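Local coordinates for 6-carboxyhexanoate--coa ligase (Bacillus subtilis, PDB 5FLL), which is an enzyme of the CoA ligase class that binds pimeloyl-AMP, pyrophosphate and magnesium ions in one pocket, at residues H54-P59 / S195-Y200; L79-N84 / M210-I215. All coordinates share one frame; numbering follows the deposited sequence.

Contact 1 (H54-P59 / S195-Y200); sequences HSRGKP and SDDPDY. With MG (magnesium ion), chain F; WAQ (pimeloyl-AMP), chain C; PPV (pyrophosphate), chain D.
His-54 turns a ring edge to Asp-197: with CG anti to its own backbone N (chi1 -156°), the imidazole reaches the 195-200 loop and CE1 comes to 3.2 Å from Asp-197 OD1. For Asp-196 the choice is different: chi1 of 61° sets CG between backbone N and carbonyl carbon, with OD1 on the magnesium and OD2 under the guanidinium of Arg-56. The ring of His-54 is fixed at both nitrogens. ND1 accepts the backbone N-H of Arg-56 almost exactly in the ring plane, and NE2 donates to pyrophosphate O32 at 2.9 Å. Asp-197 OD1 also lies in that plane, while the carboxylate itself is turned 86° from the ring.

Arg-56 bends at its third torsion and uses two approaches at once. NH1 donates to the backbone O of Asp-196 at 2.9 Å, with the acceptor close to the guanidinium plane. Asp-196 OD2 instead lies over a guanidinium face, 3.3 Å from NE, a salt bridge of charge alone. NE itself donates to His-27 O, on strand 26-36.

Magnesium is six-coordinate: Asp-196 OD1 (2.1 Å) and Asp-197 OD1 (2.0 Å) are joined by pimeloyl-AMP OAD, pyrophosphate O31 and O32, and a water that also donates to Asp-196 OD2. The second oxygen of Asp-197 pairs with Arg-171. Ser-195 OG closes an ST turn on Asp-197 N while donating to OAD, and Tyr-200 OH donates to the ligand carboxylate at OAB. Adjacent carboxylates thus share one metal with three phosphate groups, one of pimeloyl-AMP and two of pyrophosphate, and the cation probably offsets the negative charge gathered there.

Contact 2 (L79-N84 / M210-I215); sequences LPVHTN and MGYQRI. With WAQ (pimeloyl-AMP), chain C.
Tyr-212 and Arg-214 meet Val-81 and Thr-83 on one face of a parallel strand pair, and on that face they also hold the carboxylate of pimeloyl-AMP. Val-81 CG2 lies 3.8 Å from Tyr-212 CD2, the two side chains running alongside each other. Arg-214 shares out its N-H groups: NE donates to ligand OAE at 2.6 Å, nearly straight at 174°, NH2 to OAB, and NH1 to Thr-83 OG1 at 3.0 Å, only 1° from the guanidinium plane. Tyr-212 OH adds a second bond to OAE.

On the face of His-82 and Asn-84, Gln-213 folds back at chi2 (-79°), which lets NE2 donate to Met-210 O and turns OE1 to accept from Asn-84 ND2 at 3.0 Å. The same ND2 and the backbone N of Asn-84 both donate to Arg-214 O, from opposite faces of its carbonyl plane.

The backbone bonds from Tyr-212 N to Pro-80 O and from Arg-214 N to His-82 O help set the register. Helix 170-184 packs on Tyr-212 and Arg-214, helix 89-103 on Gln-213 and Asn-84. By accepting from NH1, Thr-83 probably helps hold the guanidinium in place for the carboxylate, which the arginine's positive charge probably stabilises as an anion.

Overall arrangement
Both contacts are partly buried and both touch pimeloyl-AMP, although their centres lie 24 Å apart. Contact 1 joins two irregular loops, one following helix 40-52 and the other strand 188-194, around the phosphate of the ligand and the pyrophosphate; contact 2 pairs strand 81-84, outermost in the mixed sheet within this chain, with strand 211-215 beside the ligand carboxylate. Metal coordination and charge dominate the first, regular backbone bonding the second, which buries 530 Å² against 292 Å². Tyr-200 of contact 1 reaches the carboxylate that contact 2 also binds, its OH packing 3.9 Å from Arg-214 NH2. Segments 195-200 and 211-215 thus extend to phosphate and carboxylate from one sheet, whereas 54-59 comes from outside it.

Contact 1 (H54-P59 / S195-Y200)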
loop_
_atom_site.group_PDB
_atom_site.type_symbol
_atom_site.label_atom_id
_atom_site.label_comp_id
_atom_site.label_asym_id
_atom_site.label_seq_id
_atom_site.Cartn_x
_atom_site.Cartn_y
_atom_site.Cartn_z
ATOM N N HIS A 54 -7.813 -9.961 -12.686
ATOM C CA HIS A 54 -8.958 -9.184 -13.105
ATOM C C HIS A 54 -9.169 -9.251 -14.611
ATOM O O HIS A 54 -8.213 -9.225 -15.379
ATOM C CB HIS A 54 -8.827 -7.723 -12.655
ATOM C CG HIS A 54 -10.138 -7.021 -12.525
ATOM N ND1 HIS A 54 -10.866 -6.602 -13.616
ATOM C CD2 HIS A 54 -10.872 -6.693 -11.432
ATOM C CE1 HIS A 54 -11.984 -6.030 -13.197
ATOM N NE2 HIS A 54 -12.008 -6.068 -11.876
ATOM N N SER A 55 -10.435 -9.303 -15.018
ATOM C CA SER A 55 -10.820 -9.360 -16.441
ATOM C C SER A 55 -10.472 -8.104 -17.239
ATOM O O SER A 55 -10.292 -8.186 -18.440
ATOM C CB SER A 55 -12.331 -9.630 -16.592
ATOM O OG SER A 55 -13.122 -8.617 -15.960
ATOM N N ARG A 56 -10.341 -6.961 -16.561
ATOM C CA ARG A 56 -9.856 -5.744 -17.196
ATOM C C ARG A 56 -8.349 -5.798 -17.518
ATOM O O ARG A 56 -7.865 -4.988 -18.295
ATOM C CB ARG A 56 -10.150 -4.527 -16.324
ATOM C CG ARG A 56 -11.635 -4.154 -16.274
ATOM C CD ARG A 56 -11.967 -3.123 -15.203
ATOM N NE ARG A 56 -11.356 -1.819 -15.478
ATOM C CZ ARG A 56 -11.892 -0.872 -16.252
ATOM N NH1 ARG A 56 -13.071 -1.056 -16.856
ATOM N NH2 ARG A 56 -11.219 0.253 -16.442
ATOM N N GLY A 57 -7.614 -6.755 -16.953
ATOM C CA GLY A 57 -6.202 -6.905 -17.283
ATOM C C GLY A 57 -5.272 -7.094 -16.081
ATOM O O GLY A 57 -5.679 -7.004 -14.905
ATOM N N LYS A 58 -4.019 -7.336 -16.410
ATOM C CA LYS A 58 -2.953 -7.503 -15.468
ATOM C C LYS A 58 -2.383 -6.149 -15.063
ATOM O O LYS A 58 -1.935 -5.386 -15.903
ATOM C CB LYS A 58 -1.838 -8.321 -16.123
ATOM C CG LYS A 58 -0.529 -8.268 -15.360
ATOM C CD LYS A 58 0.653 -8.611 -16.252
ATOM C CE LYS A 58 1.968 -8.436 -15.507
ATOM N NZ LYS A 58 3.107 -9.009 -16.283
ATOM N N PRO A 59 -2.364 -5.855 -13.767
ATOM C CA PRO A 59 -1.821 -4.569 -13.343
ATOM C C PRO A 59 -0.299 -4.545 -13.417
ATOM O O PRO A 59 0.327 -5.572 -13.307
ATOM C CB PRO A 59 -2.304 -4.436 -11.900
ATOM C CG PRO A 59 -2.597 -5.823 -11.458
ATOM C CD PRO A 59 -3.012 -6.584 -12.675
ATOM N N SER A 195 -21.246 -2.787 -13.386
ATOM C CA SER A 195 -19.818 -3.027 -13.305
ATOM C C SER A 195 -19.072 -2.467 -14.505
ATOM O O SER A 195 -19.584 -2.431 -15.625
ATOM C CB SER A 195 -19.535 -4.532 -13.146
ATOM O OG SER A 195 -18.156 -4.736 -12.901
ATOM N N ASP A 196 -17.839 -2.039 -14.258
ATOM C CA ASP A 196 -16.906 -1.724 -15.332
ATOM C C ASP A 196 -16.189 -2.974 -15.853
ATOM O O ASP A 196 -15.316 -2.868 -16.730
ATOM C CB ASP A 196 -15.900 -0.652 -14.884
ATOM C CG ASP A 196 -15.043 -1.089 -13.710
ATOM O OD1 ASP A 196 -15.524 -1.878 -12.867
ATOM O OD2 ASP A 196 -13.872 -0.642 -13.629
ATOM N N ASP A 197 -16.523 -4.154 -15.331
ATOM C CA ASP A 197 -15.804 -5.376 -15.776
ATOM C C ASP A 197 -16.416 -5.922 -17.066
ATOM O O ASP A 197 -17.626 -5.970 -17.218
ATOM C CB ASP A 197 -15.827 -6.457 -14.691
ATOM C CG ASP A 197 -15.420 -5.937 -13.307
ATOM O OD1 ASP A 197 -14.921 -4.801 -13.143
ATOM O OD2 ASP A 197 -15.644 -6.687 -12.346
ATOM N N PRO A 198 -15.590 -6.321 -18.019
ATOM C CA PRO A 198 -16.181 -6.811 -19.271
ATOM C C PRO A 198 -16.964 -8.108 -19.112
ATOM O O PRO A 198 -17.689 -8.493 -20.010
ATOM C CB PRO A 198 -14.966 -7.028 -20.175
ATOM C CG PRO A 198 -13.812 -7.178 -19.242
ATOM C CD PRO A 198 -14.120 -6.268 -18.090
ATOM N N ASP A 199 -16.837 -8.763 -17.973
ATOM C CA ASP A 199 -17.364 -10.113 -17.817
ATOM C C ASP A 199 -18.558 -10.209 -16.839
ATOM O O ASP A 199 -18.911 -11.288 -16.393
ATOM C CB ASP A 199 -16.220 -11.066 -17.375
ATOM C CG ASP A 199 -15.710 -10.769 -15.920
ATOM O OD1 ASP A 199 -16.124 -9.772 -15.270
ATOM O OD2 ASP A 199 -14.912 -11.574 -15.406
ATOM N N TYR A 200 -19.180 -9.096 -16.516
ATOM C CA TYR A 200 -20.341 -9.128 -15.632
ATOM C C TYR A 200 -21.312 -8.050 -16.026
ATOM O O TYR A 200 -20.984 -6.867 -15.911
ATOM C CB TYR A 200 -19.902 -8.920 -14.193
ATOM C CG TYR A 200 -20.902 -9.406 -13.192
ATOM C CD1 TYR A 200 -21.099 -10.777 -12.975
ATOM C CD2 TYR A 200 -21.683 -8.509 -12.479
ATOM C CE1 TYR A 200 -22.035 -11.239 -12.058
ATOM C CE2 TYR A 200 -22.622 -8.945 -11.558
ATOM C CZ TYR A 200 -22.804 -10.308 -11.351
ATOM O OH TYR A 200 -23.739 -10.731 -10.434
HETATM MG MG MG F . -14.795 -3.453 -11.604
HETATM N N1 WAQ C . -16.790 3.272 -3.582
HETATM C C2 WAQ C . -17.247 4.093 -4.611
HETATM N N3 WAQ C . -17.391 3.571 -5.890
HETATM C C4 WAQ C . -17.044 2.279 -6.103
HETATM C C5 WAQ C . -16.616 1.492 -5.101
HETATM C C6 WAQ C . -16.480 1.999 -3.862
HETATM N N6 WAQ C . -16.028 1.187 -2.914
HETATM N N7 WAQ C . -16.394 0.272 -5.600
HETATM C C8 WAQ C . -16.664 0.290 -6.894
HETATM N N9 WAQ C . -17.081 1.536 -7.203
HETATM C "C1'" WAQ C . -17.453 2.071 -8.516
HETATM C "C2'" WAQ C . -16.191 2.191 -9.327
HETATM O "O2'" WAQ C . -16.315 3.216 -10.272
HETATM C "C3'" WAQ C . -16.160 0.858 -10.073
HETATM O "O3'" WAQ C . -15.312 0.924 -11.215
HETATM C "C4'" WAQ C . -17.597 0.766 -10.466
HETATM O "O4'" WAQ C . -18.323 1.244 -9.293
HETATM C "C5'" WAQ C . -17.991 -0.693 -10.668
HETATM O "O5'" WAQ C . -17.334 -1.399 -9.691
HETATM O OAB WAQ C . -25.088 -9.419 -8.917
HETATM O OAC WAQ C . -19.233 -5.557 -9.516
HETATM O OAD WAQ C . -16.870 -3.624 -10.934
HETATM O OAE WAQ C . -26.090 -8.416 -7.128
HETATM O OAH WAQ C . -16.920 -3.524 -8.310
HETATM C CAK WAQ C . -23.520 -5.252 -9.064
HETATM C CAL WAQ C . -24.377 -6.552 -9.154
HETATM C CAM WAQ C . -22.067 -5.526 -9.416
HETATM C CAN WAQ C . -24.049 -7.490 -8.019
HETATM C CAO WAQ C . -21.319 -4.227 -9.656
HETATM O OAU WAQ C . -19.113 -3.246 -9.681
HETATM C CAW WAQ C . -25.182 -8.515 -8.031
HETATM C CAX WAQ C . -19.775 -4.437 -9.578
HETATM P PBG WAQ C . -17.536 -3.017 -9.578
HETATM O O11 PPV D . -12.868 -0.748 -8.587
HETATM P P1 PPV D . -13.830 -1.904 -8.662
HETATM O O21 PPV D . -14.619 -2.163 -7.423
HETATM O O31 PPV D . -14.642 -1.990 -9.962
HETATM O OPP PPV D . -12.830 -3.205 -8.661
HETATM P P2 PPV D . -13.370 -4.721 -8.912
HETATM O O12 PPV D . -14.435 -4.982 -7.871
HETATM O O22 PPV D . -12.144 -5.589 -8.704
HETATM O O32 PPV D . -13.950 -4.673 -10.316
HETATM O O HOH W 1 -12.849 -2.661 -12.150
#

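Contact 2 (L79-N84 / M210-I215)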
loop_
_atom_site.group_PDB
_atom_site.type_symbol
_atom_site.label_atom_id
_atom_site.label_comp_id
_atom_site.label_asym_id
_atom_site.label_seq_id
_atom_site.Cartn_x
_atom_site.Cartn_y
_atom_site.Cartn_z
ATOM N N LEU A 79 -29.738 -4.538 2.877
ATOM C CA LEU A 79 -30.978 -4.182 2.233
ATOM C C LEU A 79 -31.704 -5.454 1.826
ATOM O O LEU A 79 -31.069 -6.432 1.462
ATOM C CB LEU A 79 -30.708 -3.327 0.984
ATOM C CG LEU A 79 -30.086 -1.968 1.281
ATOM C CD1 LEU A 79 -29.469 -1.370 0.045
ATOM C CD2 LEU A 79 -31.115 -1.011 1.870
ATOM N N PRO A 80 -33.044 -5.438 1.918
ATOM C CA PRO A 80 -33.832 -6.450 1.211
ATOM C C PRO A 80 -33.469 -6.485 -0.257
ATOM O O PRO A 80 -33.163 -5.464 -0.865
ATOM C CB PRO A 80 -35.292 -5.981 1.378
ATOM C CG PRO A 80 -35.257 -4.898 2.429
ATOM C CD PRO A 80 -33.875 -4.305 2.398
ATOM N N VAL A 81 -33.555 -7.664 -0.838
ATOM C CA VAL A 81 -33.112 -7.907 -2.181
ATOM C C VAL A 81 -34.247 -8.416 -3.050
ATOM O O VAL A 81 -34.983 -9.295 -2.660
ATOM C CB VAL A 81 -31.999 -8.952 -2.164
ATOM C CG1 VAL A 81 -31.631 -9.388 -3.572
ATOM C CG2 VAL A 81 -30.785 -8.360 -1.473
ATOM N N HIS A 82 -34.360 -7.862 -4.245
ATOM C CA HIS A 82 -35.217 -8.424 -5.256
ATOM C C HIS A 82 -34.459 -8.502 -6.596
ATOM O O HIS A 82 -33.700 -7.607 -6.952
ATOM C CB HIS A 82 -36.471 -7.576 -5.388
ATOM C CG HIS A 82 -37.402 -8.051 -6.458
ATOM N ND1 HIS A 82 -38.064 -9.262 -6.391
ATOM C CD2 HIS A 82 -37.801 -7.468 -7.612
ATOM C CE1 HIS A 82 -38.816 -9.410 -7.466
ATOM N NE2 HIS A 82 -38.667 -8.340 -8.226
ATOM N N THR A 83 -34.670 -9.583 -7.323
ATOM C CA THR A 83 -34.012 -9.783 -8.601
ATOM C C THR A 83 -35.013 -9.594 -9.721
ATOM O O THR A 83 -36.002 -10.290 -9.789
ATOM C CB THR A 83 -33.372 -11.187 -8.684
ATOM O OG1 THR A 83 -32.390 -11.307 -7.654
ATOM C CG2 THR A 83 -32.695 -11.404 -10.018
ATOM N N ASN A 84 -34.750 -8.605 -10.571
ATOM C CA ASN A 84 -35.522 -8.370 -11.792
ATOM C C ASN A 84 -34.830 -9.012 -12.982
ATOM O O ASN A 84 -33.765 -8.577 -13.422
ATOM C CB ASN A 84 -35.702 -6.874 -12.038
ATOM C CG ASN A 84 -36.273 -6.142 -10.814
ATOM O OD1 ASN A 84 -37.480 -6.089 -10.616
ATOM N ND2 ASN A 84 -35.386 -5.590 -9.982
ATOM N N MET A 210 -37.095 0.745 -1.895
ATOM C CA MET A 210 -37.157 -0.360 -2.793
ATOM C C MET A 210 -36.111 -1.428 -2.407
ATOM O O MET A 210 -36.169 -2.525 -2.899
ATOM C CB MET A 210 -36.943 0.119 -4.227
ATOM C CG MET A 210 -35.553 0.685 -4.553
ATOM S SD MET A 210 -35.460 1.145 -6.311
ATOM C CE MET A 210 -34.220 2.421 -6.308
ATOM N N GLY A 211 -35.166 -1.092 -1.532
ATOM C CA GLY A 211 -34.065 -1.996 -1.222
ATOM C C GLY A 211 -33.084 -2.147 -2.366
ATOM O O GLY A 211 -32.840 -1.211 -3.127
ATOM N N TYR A 212 -32.508 -3.329 -2.472
ATOM C CA TYR A 212 -31.450 -3.621 -3.432
ATOM C C TYR A 212 -32.085 -4.352 -4.601
ATOM O O TYR A 212 -32.437 -5.529 -4.491
ATOM C CB TYR A 212 -30.403 -4.526 -2.759
ATOM C CG TYR A 212 -29.184 -4.891 -3.578
ATOM C CD1 TYR A 212 -28.153 -3.986 -3.796
ATOM C CD2 TYR A 212 -29.023 -6.188 -4.064
ATOM C CE1 TYR A 212 -27.025 -4.327 -4.533
ATOM C CE2 TYR A 212 -27.897 -6.564 -4.755
ATOM C CZ TYR A 212 -26.909 -5.622 -5.021
ATOM O OH TYR A 212 -25.790 -6.007 -5.705
ATOM N N GLN A 213 -32.326 -3.623 -5.682
ATOM C CA GLN A 213 -33.057 -4.150 -6.818
ATOM C C GLN A 213 -32.069 -4.559 -7.893
ATOM O O GLN A 213 -31.497 -3.719 -8.598
ATOM C CB GLN A 213 -34.015 -3.087 -7.353
ATOM C CG GLN A 213 -35.159 -2.742 -6.386
ATOM C CD GLN A 213 -36.271 -3.777 -6.427
ATOM O OE1 GLN A 213 -36.471 -4.416 -7.450
ATOM N NE2 GLN A 213 -37.020 -3.913 -5.338
ATOM N N ARG A 214 -31.844 -5.855 -8.008
ATOM C CA ARG A 214 -30.925 -6.356 -8.993
ATOM C C ARG A 214 -31.606 -6.412 -10.341
ATOM O O ARG A 214 -32.819 -6.644 -10.443
ATOM C CB ARG A 214 -30.464 -7.754 -8.602
ATOM C CG ARG A 214 -29.770 -7.782 -7.261
ATOM C CD ARG A 214 -29.498 -9.192 -6.801
ATOM N NE ARG A 214 -28.339 -9.757 -7.466
ATOM C CZ ARG A 214 -28.374 -10.838 -8.236
ATOM N NH1 ARG A 214 -29.502 -11.470 -8.451
ATOM N NH2 ARG A 214 -27.255 -11.291 -8.778
ATOM N N ILE A 215 -30.807 -6.193 -11.373
ATOM C CA ILE A 215 -31.297 -6.126 -12.736
ATOM C C ILE A 215 -30.267 -6.914 -13.552
ATOM O O ILE A 215 -29.073 -6.578 -13.573
ATOM C CB ILE A 215 -31.381 -4.659 -13.229
ATOM C CG1 ILE A 215 -32.219 -3.798 -12.257
ATOM C CG2 ILE A 215 -31.958 -4.609 -14.623
ATOM C CD1 ILE A 215 -32.288 -2.321 -12.607
HETATM N N1 WAQ C . -16.790 3.272 -3.582
HETATM C C2 WAQ C . -17.247 4.093 -4.611
HETATM N N3 WAQ C . -17.391 3.571 -5.890
HETATM C C4 WAQ C . -17.044 2.279 -6.103
HETATM C C5 WAQ C . -16.616 1.492 -5.101
HETATM C C6 WAQ C . -16.480 1.999 -3.862
HETATM N N6 WAQ C . -16.028 1.187 -2.914
HETATM N N7 WAQ C . -16.394 0.272 -5.600
HETATM C C8 WAQ C . -16.664 0.290 -6.894
HETATM N N9 WAQ C . -17.081 1.536 -7.203
HETATM C "C1'" WAQ C . -17.453 2.071 -8.516
HETATM C "C2'" WAQ C . -16.191 2.191 -9.327
HETATM O "O2'" WAQ C . -16.315 3.216 -10.272
HETATM C "C3'" WAQ C . -16.160 0.858 -10.073
HETATM O "O3'" WAQ C . -15.312 0.924 -11.215
HETATM C "C4'" WAQ C . -17.597 0.766 -10.466
HETATM O "O4'" WAQ C . -18.323 1.244 -9.293
HETATM C "C5'" WAQ C . -17.991 -0.693 -10.668
HETATM O "O5'" WAQ C . -17.334 -1.399 -9.691
HETATM O OAB WAQ C . -25.088 -9.419 -8.917
HETATM O OAC WAQ C . -19.233 -5.557 -9.516
HETATM O OAD WAQ C . -16.870 -3.624 -10.934
HETATM O OAE WAQ C . -26.090 -8.416 -7.128
HETATM O OAH WAQ C . -16.920 -3.524 -8.310
HETATM C CAK WAQ C . -23.520 -5.252 -9.064
HETATM C CAL WAQ C . -24.377 -6.552 -9.154
HETATM C CAM WAQ C . -22.067 -5.526 -9.416
HETATM C CAN WAQ C . -24.049 -7.490 -8.019
HETATM C CAO WAQ C . -21.319 -4.227 -9.656
HETATM O OAU WAQ C . -19.113 -3.246 -9.681
HETATM C CAW WAQ C . -25.182 -8.515 -8.031
HETATM C CAX WAQ C . -19.775 -4.437 -9.578
HETATM P PBG WAQ C . -17.536 -3.017 -9.578
#